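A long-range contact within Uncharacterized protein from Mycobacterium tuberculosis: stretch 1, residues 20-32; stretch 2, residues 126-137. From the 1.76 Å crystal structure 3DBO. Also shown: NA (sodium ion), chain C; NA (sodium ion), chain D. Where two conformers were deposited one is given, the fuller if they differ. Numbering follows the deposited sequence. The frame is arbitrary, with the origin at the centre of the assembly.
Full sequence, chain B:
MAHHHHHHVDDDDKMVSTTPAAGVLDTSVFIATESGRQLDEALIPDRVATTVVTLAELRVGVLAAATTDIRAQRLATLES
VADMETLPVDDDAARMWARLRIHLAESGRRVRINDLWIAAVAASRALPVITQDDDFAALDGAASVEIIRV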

ATOM      1  N   PRO B  20       0.721 -15.146   7.225  1.00 33.10           N
ATOM      2  CA  PRO B  20       1.464 -14.651   8.381  1.00 32.24           C
ATOM      3  C   PRO B  20       0.502 -14.035   9.384  1.00 31.13           C
ATOM      4  O   PRO B  20      -0.674 -13.863   9.066  1.00 31.66           O
ATOM      5  N   ALA B  21       0.992 -13.714  10.580  1.00 29.65           N
ATOM      6  CA  ALA B  21       0.163 -13.099  11.617  1.00 28.08           C
ATOM      7  C   ALA B  21      -0.297 -11.685  11.237  1.00 26.85           C
ATOM      8  O   ALA B  21      -1.445 -11.305  11.475  1.00 26.50           O
ATOM      9  N   ALA B  22       0.607 -10.909  10.641  1.00 24.77           N
ATOM     10  CA  ALA B  22       0.323  -9.508  10.312  1.00 22.45           C
ATOM     11  C   ALA B  22       0.869  -9.133   8.930  1.00 20.76           C
ATOM     12  O   ALA B  22       1.744  -9.812   8.381  1.00 20.39           O
ATOM     13  N   GLY B  23       0.327  -8.074   8.357  1.00 18.74           N
ATOM     14  CA  GLY B  23       0.847  -7.578   7.092  1.00 17.17           C
ATOM     15  C   GLY B  23       0.547  -6.107   6.870  1.00 15.13           C
ATOM     16  O   GLY B  23      -0.255  -5.501   7.585  1.00 15.37           O
ATOM     17  N   VAL B  24       1.196  -5.553   5.858  1.00 13.69           N
ATOM     18  CA  VAL B  24       1.083  -4.138   5.524  1.00 12.23           C
ATOM     19  C   VAL B  24       0.412  -3.949   4.172  1.00 11.76           C
ATOM     20  O   VAL B  24       0.954  -4.368   3.160  1.00 12.35           O
ATOM     21  N   LEU B  25      -0.777  -3.334   4.160  1.00 11.41           N
ATOM     22  CA  LEU B  25      -1.527  -3.080   2.932  1.00 11.93           C
ATOM     23  C   LEU B  25      -0.898  -1.938   2.155  1.00 12.82           C
ATOM     24  O   LEU B  25      -0.516  -0.931   2.754  1.00 11.39           O
ATOM     25  N   ASP B  26      -0.775  -2.109   0.840  1.00 12.84           N
ATOM     26  CA  ASP B  26      -0.346  -1.030  -0.040  1.00 14.25           C
ATOM     27  C   ASP B  26      -1.588  -0.272  -0.501  1.00 14.50           C
ATOM     28  O   ASP B  26      -2.697  -0.580  -0.043  1.00 15.74           O
ATOM     29  N   THR B  27      -1.441   0.673  -1.425  1.00 13.88           N
ATOM     30  CA  THR B  27      -2.599   1.457  -1.867  1.00 14.03           C
ATOM     31  C   THR B  27      -3.579   0.664  -2.740  1.00 14.30           C
ATOM     32  O   THR B  27      -4.790   0.861  -2.645  1.00 13.52           O
ATOM     33  N   SER B  28      -3.049  -0.237  -3.576  1.00 14.01           N
ATOM     34  CA  SER B  28      -3.856  -0.992  -4.533  1.00 15.48           C
ATOM     35  C   SER B  28      -4.970  -1.849  -3.908  1.00 15.74           C
ATOM     36  O   SER B  28      -6.035  -2.026  -4.515  1.00 17.19           O
ATOM     37  N   VAL B  29      -4.763  -2.345  -2.693  1.00 15.99           N
ATOM     38  CA  VAL B  29      -5.802  -3.130  -1.998  1.00 16.98           C
ATOM     39  C   VAL B  29      -7.066  -2.278  -1.732  1.00 17.48           C
ATOM     40  O   VAL B  29      -8.186  -2.810  -1.683  1.00 17.53           O
ATOM     41  N   PHE B  30      -6.884  -0.961  -1.557  1.00 17.37           N
ATOM     42  CA  PHE B  30      -8.003  -0.050  -1.275  1.00 17.73           C
ATOM     43  C   PHE B  30      -8.802   0.310  -2.532  1.00 18.83           C
ATOM     44  O   PHE B  30      -9.916   0.835  -2.440  1.00 19.63           O
ATOM     45  N   ILE B  31      -8.246   0.020  -3.702  1.00 20.41           N
ATOM     46  CA  ILE B  31      -8.861   0.375  -4.976  1.00 21.81           C
ATOM     47  C   ILE B  31      -9.607  -0.816  -5.612  1.00 23.33           C
ATOM     48  O   ILE B  31      -9.140  -1.952  -5.539  1.00 24.50           O
ATOM     49  N   ALA B  32     -10.777  -0.561  -6.202  1.00 23.75           N
ATOM     50  CA  ALA B  32     -11.513  -1.613  -6.952  1.00 24.62           C
ATOM     51  C   ALA B  32     -10.778  -1.987  -8.249  1.00 25.00           C
ATOM     52  O   ALA B  32     -10.274  -1.105  -8.968  1.00 25.57           O
ATOM     53  N   ALA B 126       9.865  -6.468   9.327  1.00 17.33           N
ATOM     54  CA  ALA B 126       9.772  -7.897   9.043  1.00 17.56           C
ATOM     55  C   ALA B 126       8.304  -8.308   8.854  1.00 17.63           C
ATOM     56  O   ALA B 126       7.820  -9.303   9.431  1.00 18.13           O
ATOM     57  N   LEU B 127       7.587  -7.508   8.066  1.00 15.80           N
ATOM     58  CA  LEU B 127       6.207  -7.786   7.692  1.00 15.38           C
ATOM     59  C   LEU B 127       6.068  -7.855   6.182  1.00 14.42           C
ATOM     60  O   LEU B 127       6.792  -7.166   5.446  1.00 12.89           O
ATOM     61  N   PRO B 128       5.139  -8.696   5.700  1.00 13.77           N
ATOM     62  CA  PRO B 128       4.903  -8.773   4.281  1.00 13.16           C
ATOM     63  C   PRO B 128       4.091  -7.589   3.760  1.00 12.77           C
ATOM     64  O   PRO B 128       3.280  -7.018   4.498  1.00 13.75           O
ATOM     65  N   VAL B 129       4.300  -7.245   2.495  1.00 12.23           N
ATOM     66  CA  VAL B 129       3.459  -6.299   1.783  1.00 11.83           C
ATOM     67  C   VAL B 129       2.282  -7.055   1.138  1.00 12.60           C
ATOM     68  O   VAL B 129       2.491  -8.045   0.425  1.00 12.68           O
ATOM     69  N   ILE B 130       1.062  -6.580   1.396  1.00 12.07           N
ATOM     70  CA  ILE B 130      -0.152  -7.141   0.803  1.00 12.53           C
ATOM     71  C   ILE B 130      -0.529  -6.228  -0.342  1.00 13.14           C
ATOM     72  O   ILE B 130      -0.781  -5.029  -0.126  1.00 13.58           O
ATOM     73  N   THR B 131      -0.562  -6.773  -1.560  1.00 13.04           N
ATOM     74  CA  THR B 131      -0.805  -5.964  -2.747  1.00 15.13           C
ATOM     75  C   THR B 131      -1.778  -6.623  -3.719  1.00 16.86           C
ATOM     76  O   THR B 131      -1.803  -7.850  -3.860  1.00 17.30           O
ATOM     77  N   GLN B 132      -2.560  -5.795  -4.392  1.00 18.75           N
ATOM     78  CA  GLN B 132      -3.454  -6.283  -5.420  1.00 21.62           C
ATOM     79  C   GLN B 132      -2.797  -6.149  -6.790  1.00 22.77           C
ATOM     80  O   GLN B 132      -3.222  -6.806  -7.734  1.00 23.34           O
ATOM     81  N   ASP B 133      -1.768  -5.305  -6.895  1.00 23.88           N
ATOM     82  CA  ASP B 133      -1.172  -4.959  -8.189  1.00 26.15           C
ATOM     83  C   ASP B 133       0.204  -5.622  -8.370  1.00 26.55           C
ATOM     84  O   ASP B 133       0.620  -6.381  -7.506  1.00 26.63           O
ATOM     85  N   ASP B 134       0.902  -5.327  -9.467  1.00 27.43           N
ATOM     86  CA  ASP B 134       2.100  -6.101  -9.848  1.00 28.70           C
ATOM     87  C   ASP B 134       3.466  -5.432  -9.669  1.00 28.71           C
ATOM     88  O   ASP B 134       4.457  -5.892 -10.239  1.00 28.39           O
ATOM     89  N   ASP B 135       3.529  -4.368  -8.871  1.00 28.81           N
ATOM     90  CA  ASP B 135       4.731  -3.535  -8.813  1.00 29.07           C
ATOM     91  C   ASP B 135       5.856  -4.083  -7.942  1.00 29.03           C
ATOM     92  O   ASP B 135       7.027  -3.770  -8.157  1.00 30.38           O
ATOM     93  N   PHE B 136       5.505  -4.864  -6.941  1.00 27.96           N
ATOM     94  CA  PHE B 136       6.487  -5.238  -5.926  1.00 27.37           C
ATOM     95  C   PHE B 136       7.271  -6.464  -6.357  1.00 27.23           C
ATOM     96  O   PHE B 136       8.248  -6.848  -5.720  1.00 27.73           O
ATOM     97  N   ALA B 137       6.832  -7.058  -7.468  1.00 27.72           N
ATOM     98  CA  ALA B 137       7.435  -8.257  -8.059  1.00 27.05           C
ATOM     99  C   ALA B 137       8.929  -8.170  -8.237  1.00 25.87           C
ATOM    100  O   ALA B 137       9.641  -9.146  -8.000  1.00 25.89           O
TER

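Parallel strands pair through their backbones, and side chains beyond the last bridge can extend the contact; this pair, more than 100 residues apart in sequence, illustrates the point. Val 24 N donates to Pro 128 O (2.9 Å), Ile 130 N to Val 24 O (2.8 Å) and Asp 26 N to Ile 130 O (3.1 Å). This register sets Val 24 and Val 129, both t, on one face, and Leu 25 and Ile 130 on the other. On the first face, Val 24 CG2 meets Leu 127 CD1 at 3.8 Å; the m,t rotamer of Leu 127 also leaves its CD2 3.8 Å from Ala 22 CB. On the second, Leu 25 (m,t) brings CD2 to 3.8 Å from Ile 130 CB. Ile 130, m at both chi angles, folds CD1 over Gly 23, where a beta carbon would lie only 2.9 Å away.

Where stretch 1 leaves its strand, the packing becomes mainly polar. Asp 26 points toward the partner in a p rotamer that splits its carboxylate's duties: OD2 accepts from Thr 131 OG1 (2.7 Å) and lies at the edge of the Phe 136 ring, 3.4 Å from CE2, while OD1 accepts from Ser 28 OG (2.8 Å) and Val 29 N (3.3 Å). Ser 28, also p, spends its proton on Asp 26, and its OG accepts from Gln 132 N (2.9 Å) and, weakly, from Asp 133 N (3.3 Å). Gln 132 is extended, t at chi1 and chi2, so its amide reaches the turn: NE2 donates to Ser 28 O (2.7 Å) and Ile 31 O (2.9 Å). Val 29, m, lays CG1 3.5 Å from Ile 130 O.

Two sodium ions bind backbone oxygens, one Leu 25 O (2.9 Å), the other Leu 127 O (2.7 Å) and a water.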

ATOM      1  CB  PRO B  20       2.380 -13.575   7.774  1.00 32.80           C
ATOM      2  CG  PRO B  20       1.714 -13.183   6.499  1.00 33.45           C
ATOM      3  CD  PRO B  20       1.092 -14.439   5.988  1.00 33.14           C
ATOM      4  CB  ALA B  21       0.915 -13.080  12.947  1.00 28.22           C
ATOM      5  CB  ALA B  22       0.890  -8.596  11.376  1.00 23.63           C
ATOM      6  CB  VAL B  24       2.498  -3.482   5.490  1.00 12.02           C
ATOM      7  CG1 VAL B  24       2.378  -2.019   5.072  1.00 10.23           C
ATOM      8  CG2 VAL B  24       3.183  -3.639   6.832  1.00 10.31           C
ATOM      9  CB  LEU B  25      -2.979  -2.711   3.276  1.00 12.41           C
ATOM     10  CG  LEU B  25      -3.662  -3.672   4.252  1.00 13.12           C
ATOM     11  CD1 LEU B  25      -4.947  -3.042   4.800  1.00 16.01           C
ATOM     12  CD2 LEU B  25      -3.924  -5.023   3.542  1.00 15.16           C
ATOM     13  CB  ASP B  26       0.471  -1.580  -1.209  1.00 14.55           C
ATOM     14  CG  ASP B  26      -0.402  -2.154  -2.327  1.00 16.15           C
ATOM     15  OD1 ASP B  26      -1.548  -2.563  -2.048  1.00 18.12           O
ATOM     16  OD2 ASP B  26       0.056  -2.156  -3.489  1.00 17.64           O
ATOM     17  CB  THR B  27      -2.145   2.751  -2.573  1.00 14.34           C
ATOM     18  OG1 THR B  27      -1.207   3.424  -1.712  1.00 12.97           O
ATOM     19  CG2 THR B  27      -3.316   3.657  -2.828  1.00 14.62           C
ATOM     20  CB  SER B  28      -2.945  -1.848  -5.443  1.00 14.87           C
ATOM     21  OG  SER B  28      -2.427  -2.950  -4.730  1.00 14.69           O
ATOM     22  CB  VAL B  29      -5.316  -3.813  -0.680  0.50 16.68           C
ATOM     23  CG1 VAL B  29      -4.175  -4.785  -0.956  0.50 17.24           C
ATOM     24  CG2 VAL B  29      -4.916  -2.787   0.374  0.50 15.53           C
ATOM     25  CB  PHE B  30      -7.508   1.245  -0.567  1.00 16.63           C
ATOM     26  CG  PHE B  30      -7.018   1.018   0.810  1.00 13.52           C
ATOM     27  CD1 PHE B  30      -7.888   1.116   1.893  1.00 13.51           C
ATOM     28  CD2 PHE B  30      -5.675   0.686   1.050  1.00 12.23           C
ATOM     29  CE1 PHE B  30      -7.439   0.889   3.178  1.00 13.22           C
ATOM     30  CE2 PHE B  30      -5.225   0.451   2.323  1.00 13.36           C
ATOM     31  CZ  PHE B  30      -6.091   0.555   3.411  1.00 15.35           C
ATOM     32  CB  ILE B  31      -7.811   0.952  -5.950  1.00 21.36           C
ATOM     33  CG1 ILE B  31      -7.000   2.061  -5.263  1.00 22.07           C
ATOM     34  CG2 ILE B  31      -8.479   1.488  -7.224  1.00 22.19           C
ATOM     35  CD1 ILE B  31      -5.835   2.608  -6.095  1.00 23.95           C
ATOM     36  CB  ALA B  32     -12.965  -1.167  -7.268  1.00 24.23           C
ATOM     37  CB  ALA B 126      10.465  -8.713  10.133  1.00 18.67           C
ATOM     38  CB  LEU B 127       5.256  -6.707   8.222  1.00 15.75           C
ATOM     39  CG  LEU B 127       5.176  -6.488   9.738  1.00 16.48           C
ATOM     40  CD1 LEU B 127       4.533  -5.159  10.002  1.00 17.15           C
ATOM     41  CD2 LEU B 127       4.444  -7.620  10.442  1.00 18.73           C
ATOM     42  CB  PRO B 128       4.081 -10.070   4.142  1.00 13.18           C
ATOM     43  CG  PRO B 128       3.360 -10.196   5.398  1.00 13.25           C
ATOM     44  CD  PRO B 128       4.267  -9.618   6.462  1.00 14.25           C
ATOM     45  CB  VAL B 129       4.238  -5.574   0.652  1.00 12.54           C
ATOM     46  CG1 VAL B 129       3.280  -4.672  -0.134  1.00 11.82           C
ATOM     47  CG2 VAL B 129       5.415  -4.749   1.216  1.00 11.78           C
ATOM     48  CB  ILE B 130      -1.287  -7.258   1.864  0.50 12.21           C
ATOM     49  CG1 ILE B 130      -0.739  -7.782   3.197  0.50 12.67           C
ATOM     50  CG2 ILE B 130      -2.428  -8.145   1.371  0.50 11.90           C
ATOM     51  CD1 ILE B 130       0.009  -9.105   3.104  0.50 13.14           C
ATOM     52  CB  THR B 131       0.531  -5.516  -3.472  1.00 14.56           C
ATOM     53  OG1 THR B 131       0.244  -4.593  -4.529  1.00 15.10           O
ATOM     54  CG2 THR B 131       1.312  -6.692  -4.049  1.00 15.52           C
ATOM     55  CB  GLN B 132      -4.811  -5.545  -5.366  1.00 21.47           C
ATOM     56  CG  GLN B 132      -5.821  -6.107  -6.318  1.00 24.09           C
ATOM     57  CD  GLN B 132      -7.140  -5.363  -6.356  1.00 24.96           C
ATOM     58  OE1 GLN B 132      -8.112  -5.892  -6.880  1.00 29.49           O
ATOM     59  NE2 GLN B 132      -7.192  -4.140  -5.806  1.00 23.84           N
ATOM     60  CB  ASP B 133      -1.095  -3.436  -8.377  1.00 26.45           C
ATOM     61  CG  ASP B 133      -2.466  -2.794  -8.617  1.00 28.88           C
ATOM     62  OD1 ASP B 133      -3.502  -3.489  -8.503  1.00 30.32           O
ATOM     63  OD2 ASP B 133      -2.510  -1.574  -8.914  1.00 31.56           O
ATOM     64  CB  ASP B 134       1.963  -6.651 -11.288  1.00 29.54           C
ATOM     65  CG  ASP B 134       2.000  -5.563 -12.369  1.00 32.21           C
ATOM     66  OD1 ASP B 134       2.081  -4.342 -12.055  1.00 35.24           O
ATOM     67  OD2 ASP B 134       1.944  -5.944 -13.567  1.00 35.85           O
ATOM     68  CB  ASP B 135       4.392  -2.115  -8.348  1.00 29.03           C
ATOM     69  CG  ASP B 135       5.536  -1.119  -8.602  1.00 29.75           C
ATOM     70  OD1 ASP B 135       6.354  -1.329  -9.530  1.00 32.04           O
ATOM     71  OD2 ASP B 135       5.610  -0.104  -7.880  1.00 25.72           O
ATOM     72  CB  PHE B 136       5.773  -5.478  -4.612  1.00 26.27           C
ATOM     73  CG  PHE B 136       5.203  -4.236  -4.000  1.00 25.42           C
ATOM     74  CD1 PHE B 136       5.968  -3.469  -3.129  1.00 23.44           C
ATOM     75  CD2 PHE B 136       3.910  -3.820  -4.298  1.00 21.62           C
ATOM     76  CE1 PHE B 136       5.443  -2.326  -2.554  1.00 22.88           C
ATOM     77  CE2 PHE B 136       3.388  -2.659  -3.737  1.00 23.61           C
ATOM     78  CZ  PHE B 136       4.152  -1.917  -2.848  1.00 21.59           C
ATOM     79  CB  ALA B 137       6.776  -8.567  -9.398  1.00 28.26           C
TER
HETATM   80 NA    NA C 301       1.051   1.436   2.378  1.00 19.82          NA
HETATM   81 NA    NA D 302       8.451  -7.521   3.382  1.00 20.29          NA
HETATM   82  O   HOH W   1       8.901  -5.440   1.664  1.00 13.56           O